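Local coordinates for protein transcriptional regulator (Enterococcus faecalis, PDB 3QFI) that is probably a transcriptional regulator and belongs to the LytR-CpsA-Psr family of bacterial proteins, at residues Y235-I239 with Y284-D288; S61-D65 with D166-Q170; T49-K53 with Y220-F224; D100-H104 with L263-H268; V121-V126 with K179-V184. All blocks are in the same frame, centred on the assembly; numbering follows the deposited sequence.

Contact 1: residues Y235-I239 with Y284-D288; sequences YSATI and YAVTD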
# COMPACT_ATOMS: atom_id res chain seq x y z
N TYR A 235 16.59 5.37 6.78
CA TYR A 235 17.61 5.10 7.79
C TYR A 235 16.94 4.97 9.15
O TYR A 235 15.85 5.52 9.37
CB TYR A 235 18.63 6.24 7.85
CG TYR A 235 19.36 6.49 6.55
CD1 TYR A 235 20.33 5.59 6.10
CD2 TYR A 235 19.08 7.62 5.79
CE1 TYR A 235 21.02 5.82 4.90
CE2 TYR A 235 19.76 7.87 4.59
CZ TYR A 235 20.72 6.96 4.15
OH TYR A 235 21.37 7.19 2.96
N SER A 236 17.59 4.27 10.06
CA SER A 236 17.07 4.10 11.41
C SER A 236 17.28 5.42 12.17
O SER A 236 18.27 6.11 11.95
CB SER A 236 17.84 2.99 12.13
OG SER A 236 18.57 2.22 11.20
N ALA A 237 16.35 5.77 13.06
CA ALA A 237 16.48 7.00 13.84
C ALA A 237 15.64 6.99 15.11
O ALA A 237 14.80 6.12 15.31
CB ALA A 237 16.12 8.21 12.99
N THR A 238 15.89 7.96 15.98
CA THR A 238 15.15 8.05 17.22
C THR A 238 15.17 9.48 17.72
O THR A 238 16.20 10.14 17.66
CB THR A 238 15.78 7.12 18.27
OG1 THR A 238 15.82 5.79 17.74
CG2 THR A 238 14.97 7.12 19.54
N ILE A 239 14.02 9.96 18.17
CA ILE A 239 13.92 11.32 18.67
C ILE A 239 13.74 11.34 20.18
O ILE A 239 14.71 11.47 20.92
CB ILE A 239 12.74 12.06 18.02
CG1 ILE A 239 12.84 11.97 16.51
CG2 ILE A 239 12.76 13.53 18.42
CD1 ILE A 239 14.12 12.53 15.96
N TYR A 284 20.19 14.41 12.21
CA TYR A 284 20.88 14.34 13.51
C TYR A 284 20.31 13.21 14.37
O TYR A 284 20.85 12.89 15.42
CB TYR A 284 20.72 15.67 14.28
CG TYR A 284 19.31 15.89 14.82
CD1 TYR A 284 18.95 15.46 16.10
CD2 TYR A 284 18.33 16.49 14.03
CE1 TYR A 284 17.66 15.62 16.58
CE2 TYR A 284 17.03 16.65 14.50
CZ TYR A 284 16.70 16.22 15.77
OH TYR A 284 15.42 16.40 16.23
N ALA A 285 19.20 12.63 13.92
CA ALA A 285 18.56 11.55 14.65
C ALA A 285 18.92 10.18 14.07
O ALA A 285 18.67 9.15 14.70
CB ALA A 285 17.05 11.73 14.63
N VAL A 286 19.46 10.15 12.86
CA VAL A 286 19.83 8.88 12.26
C VAL A 286 20.80 8.16 13.21
O VAL A 286 21.66 8.81 13.82
CB VAL A 286 20.55 9.07 10.90
CG1 VAL A 286 20.98 7.73 10.36
CG2 VAL A 286 19.63 9.75 9.91
N THR A 287 20.65 6.84 13.33
CA THR A 287 21.50 6.01 14.20
C THR A 287 22.41 5.10 13.36
O THR A 287 23.09 4.23 13.90
CB THR A 287 20.65 5.10 15.14
OG1 THR A 287 19.63 5.87 15.79
CG2 THR A 287 21.54 4.46 16.21
N ASP A 288 22.41 5.30 12.04
CA ASP A 288 23.27 4.49 11.16
C ASP A 288 24.67 5.09 11.07
O ASP A 288 25.14 5.43 9.98
CB ASP A 288 22.70 4.40 9.73
CG ASP A 288 23.56 3.53 8.83
OD1 ASP A 288 23.59 3.76 7.60
OD2 ASP A 288 24.20 2.60 9.37
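Ala237 and Val286 face each other through their backbones, with CA atoms 4.2 Å apart. Two backbone hydrogen bonds flank the pair. Thr287 N donates to Ser236 O at 2.8 Å. Thr238 N donates to Ala285 O in a longer bond of 3.3 Å. Two CA-H...O contacts share the same acceptors: Val286 CA approaches Ser236 O, and Ala237 CA approaches Ala285 O.

The pattern is an antiparallel bridge, in which Ala237 and Val286 are the non-hydrogen-bonded pair. It is a single bridge. It lays the last modelled residues beside strand 234-238, which on its other edge pairs with strand 243-247 in a two-stranded sheet.

Apolar contacts lie at both ends of the bridge. Val286 CG1 meets Tyr235 CB at 3.7 Å. The chi1 of Val286 (177°) sets CG1 anti to the backbone N, where it also meets Ser236 O. At the other end, Ile239 CD1 reaches Ala285 CB at 3.3 Å and comes within 4.1 Å of Tyr284 OH. The Ile239 and Tyr284 side chains cross at about a right angle.

Polar side chains take a smaller part. Asp288 OD1 lies 4.0 Å from Tyr235 CD1, with the carboxylate turned 22° from the ring. The phenol OH of Tyr235 is hydrogen-bonded to Asp248.

Contact 2: residues S61-D65 with D166-Q170; sequences SLDRD and DVGRQ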
# COMPACT_ATOMS: atom_id res chain seq x y z
N SER A 61 4.72 -0.11 -0.59
CA SER A 61 4.47 -0.28 0.83
C SER A 61 5.01 0.94 1.55
O SER A 61 6.11 1.42 1.23
CB SER A 61 5.24 -1.50 1.35
OG SER A 61 4.74 -2.71 0.81
N LEU A 62 4.25 1.46 2.51
CA LEU A 62 4.71 2.60 3.29
C LEU A 62 4.91 2.14 4.74
O LEU A 62 3.96 1.72 5.40
CB LEU A 62 3.69 3.74 3.24
CG LEU A 62 3.53 4.37 1.85
CD1 LEU A 62 2.29 5.22 1.79
CD2 LEU A 62 4.77 5.19 1.54
N ASP A 63 6.14 2.20 5.22
CA ASP A 63 6.45 1.81 6.59
C ASP A 63 5.76 2.79 7.54
O ASP A 63 5.73 3.99 7.28
CB ASP A 63 7.96 1.83 6.83
CG ASP A 63 8.35 1.28 8.19
OD1 ASP A 63 7.94 1.85 9.23
OD2 ASP A 63 9.08 0.27 8.22
N ARG A 64 5.21 2.27 8.64
CA ARG A 64 4.51 3.09 9.61
C ARG A 64 5.44 4.02 10.39
O ARG A 64 5.01 5.04 10.94
CB ARG A 64 3.74 2.20 10.60
CG ARG A 64 4.63 1.33 11.51
CD ARG A 64 3.80 0.43 12.45
NE ARG A 64 3.03 -0.56 11.68
CZ ARG A 64 2.27 -1.52 12.20
NH1 ARG A 64 2.13 -1.66 13.51
NH2 ARG A 64 1.64 -2.36 11.38
N ASP A 65 6.72 3.68 10.44
CA ASP A 65 7.65 4.51 11.18
C ASP A 65 8.25 5.64 10.35
O ASP A 65 9.11 6.38 10.81
CB ASP A 65 8.76 3.63 11.75
CG ASP A 65 8.23 2.56 12.69
OD1 ASP A 65 8.74 1.42 12.64
OD2 ASP A 65 7.31 2.87 13.48
N ASP A 166 9.55 -5.85 9.32
CA ASP A 166 8.90 -4.91 8.41
C ASP A 166 9.02 -5.27 6.94
O ASP A 166 8.02 -5.59 6.30
CB ASP A 166 9.45 -3.50 8.62
CG ASP A 166 9.06 -2.92 9.94
OD1 ASP A 166 9.30 -1.70 10.16
OD2 ASP A 166 8.50 -3.68 10.77
N VAL A 167 10.23 -5.18 6.41
CA VAL A 167 10.47 -5.49 5.01
C VAL A 167 9.86 -6.81 4.57
O VAL A 167 9.31 -6.92 3.48
CB VAL A 167 11.98 -5.51 4.68
CG1 VAL A 167 12.55 -4.10 4.71
CG2 VAL A 167 12.70 -6.40 5.68
N GLY A 168 9.97 -7.82 5.43
CA GLY A 168 9.40 -9.12 5.11
C GLY A 168 7.89 -9.02 5.11
O GLY A 168 7.24 -9.27 4.09
N ARG A 169 7.32 -8.64 6.25
CA ARG A 169 5.88 -8.50 6.36
C ARG A 169 5.31 -7.65 5.23
O ARG A 169 4.26 -7.98 4.68
CB ARG A 169 5.53 -7.89 7.71
CG ARG A 169 4.10 -7.45 7.84
CD ARG A 169 3.79 -7.14 9.29
NE ARG A 169 2.62 -6.28 9.39
CZ ARG A 169 1.74 -6.34 10.38
NH1 ARG A 169 1.89 -7.23 11.36
NH2 ARG A 169 0.70 -5.50 10.39
N GLN A 170 5.99 -6.56 4.89
CA GLN A 170 5.56 -5.67 3.81
C GLN A 170 5.56 -6.42 2.47
O GLN A 170 4.61 -6.33 1.69
CB GLN A 170 6.48 -4.42 3.72
CG GLN A 170 6.30 -3.39 4.87
CD GLN A 170 7.36 -2.25 4.86
OE1 GLN A 170 7.54 -1.55 3.85
NE2 GLN A 170 8.04 -2.07 5.99
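Asp63 and Asp166 bring two carboxylates together, with Asp63 OD2 2.8 Å from Asp166 OD1. The two side chains meet at about a right angle, and their carboxylate planes are 54° apart. Asp63 CG lies anti to the backbone N (chi1 -174°), which carries the carboxylate toward the first turn of helix 166-184. Its other oxygen, OD1, accepts from Asp65 N and closes an Asx turn. This bond helps to fix the rotation of the group, while OD2 is left facing the helix. Asp65 adds a third acid: Asp65 OD1 is 4.0 Å from Asp166 OD1, and its OD2 forms a salt bridge with Lys78.

Gln170 lies alongside Ser61. Its chain is extended beyond CG. Gln170 OE1 touches Ser61 CB at 3.4 Å, and Gln170 NE2 lies 3.4 Å from Asp63 OD2, with the amide steeply turned to the carboxylate. Ser61 OG bonds to Arg174.

Two arginines also meet. Arg169 NH2 comes to the edge of the Arg64 guanidinium, 3.4 Å from Arg64 NH2, and the two planes are nearly perpendicular. Arg159 lies close to both.

Acids and arginines thus gather where Ser61 to Asp65, running on from strand 56-62, meet the start of helix 166-184. Such a cluster is consistent with a charged pocket on the family fold. The grouped arginines would probably suit an anion.

Contact 3: residues T49-K53 with Y220-F224; sequences TINPK and YLSAF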
# COMPACT_ATOMS: atom_id res chain seq x y z
N THR A 49 -0.17 2.14 -8.52
CA THR A 49 -0.37 3.00 -9.68
C THR A 49 -0.74 2.12 -10.87
O THR A 49 -0.04 1.17 -11.21
CB THR A 49 0.89 3.84 -10.05
OG1 THR A 49 2.03 2.99 -10.21
CG2 THR A 49 1.16 4.89 -8.99
N ILE A 50 -1.88 2.44 -11.48
CA ILE A 50 -2.38 1.70 -12.63
C ILE A 50 -2.03 2.51 -13.87
O ILE A 50 -2.56 3.61 -14.07
CB ILE A 50 -3.91 1.49 -12.51
CG1 ILE A 50 -4.26 1.03 -11.09
CG2 ILE A 50 -4.41 0.46 -13.52
CD1 ILE A 50 -3.61 -0.27 -10.69
N ASN A 51 -1.12 1.99 -14.69
CA ASN A 51 -0.71 2.66 -15.92
C ASN A 51 -0.82 1.72 -17.11
O ASN A 51 0.12 1.01 -17.44
CB ASN A 51 0.73 3.16 -15.82
CG ASN A 51 1.17 3.89 -17.08
OD1 ASN A 51 0.55 4.89 -17.49
ND2 ASN A 51 2.23 3.39 -17.71
N PRO A 52 -1.99 1.71 -17.76
CA PRO A 52 -2.20 0.85 -18.92
C PRO A 52 -1.33 1.23 -20.12
O PRO A 52 -1.03 0.39 -20.96
CB PRO A 52 -3.69 1.01 -19.21
CG PRO A 52 -3.96 2.42 -18.77
CD PRO A 52 -3.19 2.52 -17.48
N LYS A 53 -0.90 2.49 -20.19
CA LYS A 53 -0.07 2.93 -21.30
C LYS A 53 1.27 2.20 -21.30
O LYS A 53 2.02 2.25 -22.28
CB LYS A 53 0.16 4.44 -21.21
CG LYS A 53 -1.14 5.27 -21.16
CD LYS A 53 -0.86 6.73 -20.81
CE LYS A 53 -2.15 7.55 -20.78
NZ LYS A 53 -1.89 8.98 -20.46
N TYR A 220 -8.52 -1.93 -18.13
CA TYR A 220 -7.25 -1.89 -17.43
C TYR A 220 -6.70 -3.28 -17.20
O TYR A 220 -5.75 -3.47 -16.44
CB TYR A 220 -7.42 -1.18 -16.07
CG TYR A 220 -7.63 0.31 -16.17
CD1 TYR A 220 -8.87 0.85 -16.55
CD2 TYR A 220 -6.58 1.19 -15.90
CE1 TYR A 220 -9.05 2.23 -16.67
CE2 TYR A 220 -6.76 2.57 -16.02
CZ TYR A 220 -8.00 3.08 -16.40
OH TYR A 220 -8.18 4.44 -16.51
N LEU A 221 -7.30 -4.27 -17.86
CA LEU A 221 -6.87 -5.65 -17.70
C LEU A 221 -5.39 -5.77 -18.06
O LEU A 221 -4.63 -6.48 -17.40
CB LEU A 221 -7.72 -6.59 -18.58
CG LEU A 221 -8.89 -5.98 -19.37
CD1 LEU A 221 -8.34 -5.19 -20.54
CD2 LEU A 221 -9.83 -7.08 -19.88
N SER A 222 -4.99 -5.06 -19.11
CA SER A 222 -3.62 -5.09 -19.57
C SER A 222 -2.70 -4.47 -18.52
O SER A 222 -1.55 -4.92 -18.34
CB SER A 222 -3.49 -4.32 -20.87
OG SER A 222 -3.64 -2.93 -20.65
N ALA A 223 -3.20 -3.44 -17.85
CA ALA A 223 -2.44 -2.73 -16.83
C ALA A 223 -1.98 -3.65 -15.69
O ALA A 223 -1.05 -3.31 -14.95
CB ALA A 223 -3.28 -1.59 -16.27
N PHE A 224 -2.62 -4.80 -15.56
CA PHE A 224 -2.26 -5.76 -14.52
C PHE A 224 -1.46 -6.93 -15.08
O PHE A 224 -1.25 -7.94 -14.40
CB PHE A 224 -3.50 -6.27 -13.78
CG PHE A 224 -4.23 -5.19 -13.04
CD1 PHE A 224 -5.32 -4.54 -13.61
CD2 PHE A 224 -3.77 -4.74 -11.80
CE1 PHE A 224 -5.93 -3.45 -12.97
CE2 PHE A 224 -4.36 -3.66 -11.16
CZ PHE A 224 -5.45 -3.01 -11.74
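Ile50 and Pro52 make a buried, apolar contact with Tyr220, Ala223 and Phe224. It sits where strand 44-51 leaves the six-stranded sheet and meets the loop that leads into strand 227-230. No hydrogen bond crosses between the two segments.

Ile50 uses two branches. Ile50 CG2 comes obliquely to the Tyr220 ring, 3.3 Å from Tyr220 CD2, and lies 3.6 Å from Ala223 CB. Ile50 CD1 turns to the Phe224 ring and lies 3.5 Å from Phe224 CZ. The chi1 of -46° accounts for the split, because it sets CG2 anti to the backbone N and CG1 beside it. Ala223 CB fits between Ile50 and Pro52, 3.9 Å from Pro52 CB. Pro52 CD lies 3.9 Å from Tyr220 CE2.

Polar ends are tied outside. Tyr220 OH bonds to Glu20 O, and its ring stacks edge-to-face with Phe22. Ser222 OG bonds to Asn55.

In the sheet, strand 56-62 lies between 44-51 and 227-230. The loop comes from helix 210-216 and leads to the edge strand 227-230. It is an apolar helix-to-strand connection, packed against the end of an inner strand in the mixed sheet of an alpha/beta fold.

Contact 4: residues D100-H104 with L263-H268; sequences DIPIH and LGLKEH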
# COMPACT_ATOMS: atom_id res chain seq x y z
N ASP A 100 4.48 12.90 -3.39
CA ASP A 100 4.33 13.98 -4.33
C ASP A 100 3.51 13.54 -5.53
O ASP A 100 3.88 13.82 -6.68
CB ASP A 100 5.68 14.52 -4.81
CG ASP A 100 5.53 15.79 -5.64
OD1 ASP A 100 4.82 16.72 -5.19
OD2 ASP A 100 6.12 15.87 -6.74
N ILE A 101 2.42 12.84 -5.27
CA ILE A 101 1.53 12.39 -6.33
C ILE A 101 0.09 12.53 -5.91
O ILE A 101 -0.22 12.69 -4.74
CB ILE A 101 1.74 10.89 -6.73
CG1 ILE A 101 1.54 9.99 -5.51
CG2 ILE A 101 3.13 10.69 -7.33
CD1 ILE A 101 1.41 8.52 -5.89
N PRO A 102 -0.82 12.50 -6.87
CA PRO A 102 -2.22 12.62 -6.46
C PRO A 102 -2.75 11.21 -6.16
O PRO A 102 -2.37 10.24 -6.82
CB PRO A 102 -2.89 13.26 -7.67
CG PRO A 102 -2.13 12.64 -8.82
CD PRO A 102 -0.68 12.72 -8.33
N ILE A 103 -3.58 11.10 -5.13
CA ILE A 103 -4.20 9.84 -4.74
C ILE A 103 -5.62 9.98 -5.23
O ILE A 103 -6.44 10.61 -4.57
CB ILE A 103 -4.26 9.65 -3.22
CG1 ILE A 103 -2.85 9.55 -2.63
CG2 ILE A 103 -5.05 8.38 -2.90
CD1 ILE A 103 -2.04 8.37 -3.15
N HIS A 104 -5.92 9.38 -6.38
CA HIS A 104 -7.25 9.48 -6.96
C HIS A 104 -8.33 8.74 -6.21
O HIS A 104 -9.47 9.21 -6.11
CB HIS A 104 -7.20 8.96 -8.38
CG HIS A 104 -6.20 9.67 -9.22
ND1 HIS A 104 -5.07 9.05 -9.71
CD2 HIS A 104 -6.12 10.97 -9.60
CE1 HIS A 104 -4.34 9.94 -10.36
NE2 HIS A 104 -4.95 11.11 -10.31
N LEU A 263 2.02 7.93 -13.66
CA LEU A 263 0.76 8.64 -13.78
C LEU A 263 0.74 9.68 -14.88
O LEU A 263 -0.05 10.63 -14.84
CB LEU A 263 0.41 9.30 -12.44
CG LEU A 263 0.26 8.33 -11.26
CD1 LEU A 263 0.16 9.14 -9.98
CD2 LEU A 263 -0.98 7.44 -11.44
N GLY A 264 1.62 9.51 -15.87
CA GLY A 264 1.68 10.44 -16.97
C GLY A 264 2.03 11.85 -16.52
O GLY A 264 1.66 12.82 -17.18
N LEU A 265 2.72 11.96 -15.40
CA LEU A 265 3.11 13.27 -14.88
C LEU A 265 4.58 13.51 -15.18
O LEU A 265 5.32 12.58 -15.48
CB LEU A 265 2.88 13.36 -13.37
CG LEU A 265 1.42 13.22 -12.94
CD1 LEU A 265 1.34 13.17 -11.43
CD2 LEU A 265 0.60 14.39 -13.49
N LYS A 266 4.98 14.77 -15.11
CA LYS A 266 6.36 15.14 -15.39
C LYS A 266 7.18 15.25 -14.11
O LYS A 266 6.65 15.22 -13.00
CB LYS A 266 6.41 16.47 -16.16
CG LYS A 266 5.82 16.40 -17.59
CD LYS A 266 5.70 17.80 -18.21
CE LYS A 266 5.29 17.76 -19.69
NZ LYS A 266 3.93 17.20 -19.94
N GLU A 267 8.49 15.36 -14.28
CA GLU A 267 9.39 15.47 -13.15
C GLU A 267 9.11 16.76 -12.37
O GLU A 267 8.81 17.80 -12.96
CB GLU A 267 10.83 15.46 -13.65
CG GLU A 267 11.82 15.23 -12.55
CD GLU A 267 13.25 15.33 -13.02
OE1 GLU A 267 13.65 14.54 -13.91
OE2 GLU A 267 13.98 16.20 -12.50
N HIS A 268 9.19 16.68 -11.05
CA HIS A 268 8.94 17.85 -10.21
C HIS A 268 10.20 18.23 -9.44
O HIS A 268 10.24 18.12 -8.22
CB HIS A 268 7.83 17.55 -9.21
CG HIS A 268 7.24 18.78 -8.59
ND1 HIS A 268 6.31 18.73 -7.58
CD2 HIS A 268 7.42 20.09 -8.88
CE1 HIS A 268 5.93 19.96 -7.28
NE2 HIS A 268 6.59 20.80 -8.05
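The loops carrying Asp100 and His268 stay well apart in their backbones, with the nearest CA pairs, Asp100 to His268 and Ile101 to Leu263, each 8.4 Å apart. Side chains bridge the gap.

His268 ND1 donates to Asp100 OD2 at 3.0 Å. The ring meets the carboxylate on the syn side of OD2, and the oxygen is almost in the ring plane. A weak second bond runs from His268 ND1 to Asp100 OD1 at 3.5 Å. Carboxylate and ring planes differ by 24°. Both residues set CG anti to the backbone N (chi1 -171° and -163°), which lets the two groups meet, crossing at about a right angle.

The rest is apolar. Leu263 CD1 lies 4.0 Å from Ile101 CB and 4.0 Å from Pro102 CD. Leu265 meets the same proline ring, with Leu265 CD1 3.7 Å from Pro102 CD. Leu263 CD2 comes to the edge of the His104 ring, whose ND1 is bonded to Ser23.

Arg260 of helix 249-262 bonds to Asp100 O and also to Lys266 O. That helix ends in a Schellman motif with Gly264 as its positive-phi C-prime residue. The contact thus joins two loops that each follow a helix, through a His-carboxylate hydrogen bond and a small apolar patch.

Contact 5: residues V121-V126 with K179-V184; sequences VGGIEV and KIVRKV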
# COMPACT_ATOMS: atom_id res chain seq x y z
N VAL A 121 -13.06 -14.99 -3.28
CA VAL A 121 -12.37 -15.20 -4.55
C VAL A 121 -11.88 -16.64 -4.68
O VAL A 121 -11.24 -16.99 -5.67
CB VAL A 121 -11.14 -14.24 -4.70
CG1 VAL A 121 -11.61 -12.79 -4.68
CG2 VAL A 121 -10.12 -14.50 -3.60
N GLY A 122 -12.16 -17.48 -3.69
CA GLY A 122 -11.76 -18.86 -3.76
C GLY A 122 -10.36 -19.12 -3.26
O GLY A 122 -9.78 -20.18 -3.53
N GLY A 123 -9.81 -18.15 -2.53
CA GLY A 123 -8.48 -18.30 -1.98
C GLY A 123 -7.38 -17.87 -2.93
O GLY A 123 -7.64 -17.52 -4.08
N ILE A 124 -6.14 -17.92 -2.45
CA ILE A 124 -5.01 -17.52 -3.28
C ILE A 124 -3.78 -18.34 -2.96
O ILE A 124 -3.57 -18.74 -1.82
CB ILE A 124 -4.66 -16.03 -3.06
CG1 ILE A 124 -4.29 -15.80 -1.59
CG2 ILE A 124 -5.85 -15.15 -3.45
CD1 ILE A 124 -3.86 -14.37 -1.29
N GLU A 125 -2.97 -18.60 -3.98
CA GLU A 125 -1.74 -19.36 -3.79
C GLU A 125 -0.51 -18.47 -3.66
O GLU A 125 -0.30 -17.55 -4.46
CB GLU A 125 -1.55 -20.37 -4.92
CG GLU A 125 -2.31 -21.68 -4.67
CD GLU A 125 -1.66 -22.88 -5.33
OE1 GLU A 125 -1.61 -22.94 -6.58
OE2 GLU A 125 -1.18 -23.78 -4.59
N VAL A 126 0.29 -18.75 -2.64
CA VAL A 126 1.52 -18.01 -2.39
C VAL A 126 2.64 -19.00 -2.08
O VAL A 126 2.39 -20.19 -1.87
CB VAL A 126 1.40 -17.04 -1.19
CG1 VAL A 126 0.23 -16.10 -1.40
CG2 VAL A 126 1.25 -17.82 0.10
N LYS A 179 -1.92 -11.15 -5.52
CA LYS A 179 -2.65 -12.35 -5.88
C LYS A 179 -4.14 -12.08 -5.91
O LYS A 179 -4.85 -12.58 -6.78
CB LYS A 179 -2.32 -13.47 -4.90
CG LYS A 179 -0.88 -13.94 -4.98
CD LYS A 179 -0.48 -14.25 -6.42
CE LYS A 179 0.90 -14.90 -6.52
NZ LYS A 179 1.95 -14.14 -5.80
N ILE A 180 -4.62 -11.29 -4.95
CA ILE A 180 -6.03 -10.95 -4.88
C ILE A 180 -6.42 -10.21 -6.16
O ILE A 180 -7.24 -10.70 -6.95
CB ILE A 180 -6.34 -10.04 -3.66
CG1 ILE A 180 -6.09 -10.81 -2.37
CG2 ILE A 180 -7.80 -9.58 -3.69
CD1 ILE A 180 -7.01 -12.00 -2.19
N VAL A 181 -5.83 -9.05 -6.35
CA VAL A 181 -6.10 -8.24 -7.52
C VAL A 181 -6.04 -9.06 -8.79
O VAL A 181 -6.89 -8.92 -9.68
CB VAL A 181 -5.09 -7.12 -7.63
CG1 VAL A 181 -5.23 -6.42 -8.98
CG2 VAL A 181 -5.30 -6.14 -6.48
N ARG A 182 -5.03 -9.92 -8.87
CA ARG A 182 -4.84 -10.76 -10.04
C ARG A 182 -6.08 -11.63 -10.26
O ARG A 182 -6.56 -11.76 -11.38
CB ARG A 182 -3.60 -11.63 -9.83
CG ARG A 182 -2.98 -12.12 -11.12
CD ARG A 182 -1.81 -11.25 -11.54
NE ARG A 182 -1.41 -11.53 -12.92
CZ ARG A 182 -0.33 -11.04 -13.50
NH1 ARG A 182 -0.06 -11.36 -14.77
NH2 ARG A 182 0.49 -10.25 -12.83
N LYS A 183 -6.59 -12.21 -9.18
CA LYS A 183 -7.76 -13.07 -9.21
C LYS A 183 -9.03 -12.26 -9.50
O LYS A 183 -9.81 -12.60 -10.40
CB LYS A 183 -7.92 -13.78 -7.87
CG LYS A 183 -8.91 -14.92 -7.85
CD LYS A 183 -8.36 -16.14 -8.56
CE LYS A 183 -6.98 -16.51 -8.03
NZ LYS A 183 -6.99 -16.73 -6.56
N VAL A 184 -9.24 -11.19 -8.74
CA VAL A 184 -10.42 -10.36 -8.93
C VAL A 184 -10.52 -9.86 -10.37
O VAL A 184 -11.61 -9.55 -10.84
CB VAL A 184 -10.42 -9.11 -7.99
CG1 VAL A 184 -11.72 -8.34 -8.16
CG2 VAL A 184 -10.26 -9.53 -6.53
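Lys183 leaves helix 166-184 with CG anti to the backbone N (chi1 -167°), then bends at each of the next three torsions and curls back over the glycine turn. Lys183 NZ ends 2.7 Å from Gly123 O, and 3.7 Å from Ile124 CG2. On the way Lys183 CG passes 3.9 Å from Val121 CB. Ile124 holds CG1 between the backbone N and the carbonyl carbon (chi1 60°), which turns CG2 toward Ile180 and CD1 toward Lys179.

Ile124 CG2 meets Ile180 CD1 at 3.6 Å. Ile124 CB rests against Lys179 CB at 3.9 Å. The Ile124 side chain touches those of Lys179, Ile180 and Lys183 and crosses each of them obliquely.

Here a short strand packs on a helix. The axes of strand 124-126 and helix 179-184 come within 8.9 Å, and their N-to-C directions are 141° apart, closer to antiparallel than parallel. The strand pairs with strand 145-147 in a two-stranded antiparallel sheet. It follows helix 111-120, which ends in a Schellman motif at Gly122. Ile180 also touches Leu117 and Ile118 of that helix.

Val121 extends the apolar patch toward the end of helix 166-184: Val121 CG1 lies 4.0 Å from Val184 CG2. At the far end, the bent chain of Lys179 runs past the carbonyl of Glu125, with Lys179 CE 3.6 Å from Glu125 O.

Contacts 2 and 3 lie on neighbouring strands of the central sheet, 56-62 and 44-51, with centres about 24 Å apart. Contacts 2 and 5 share helix 166-184, with centres about 21 Å apart. Contact 3 touches two others: Thr49 packs on Leu263 of contact 4, and Phe224 packs on Val181 of contact 5. The centre of contact 1, which ends the modelled chain, lies about 38 Å from the centres of contacts 3 and 5, across the centre of the chain. Along the sequence, contacts 3, 2, 4, 5 and 1 open in that order. Contacts 3 and 4 each join segments some 160 residues apart, bringing early and late parts of the chain together on the alpha/beta fold.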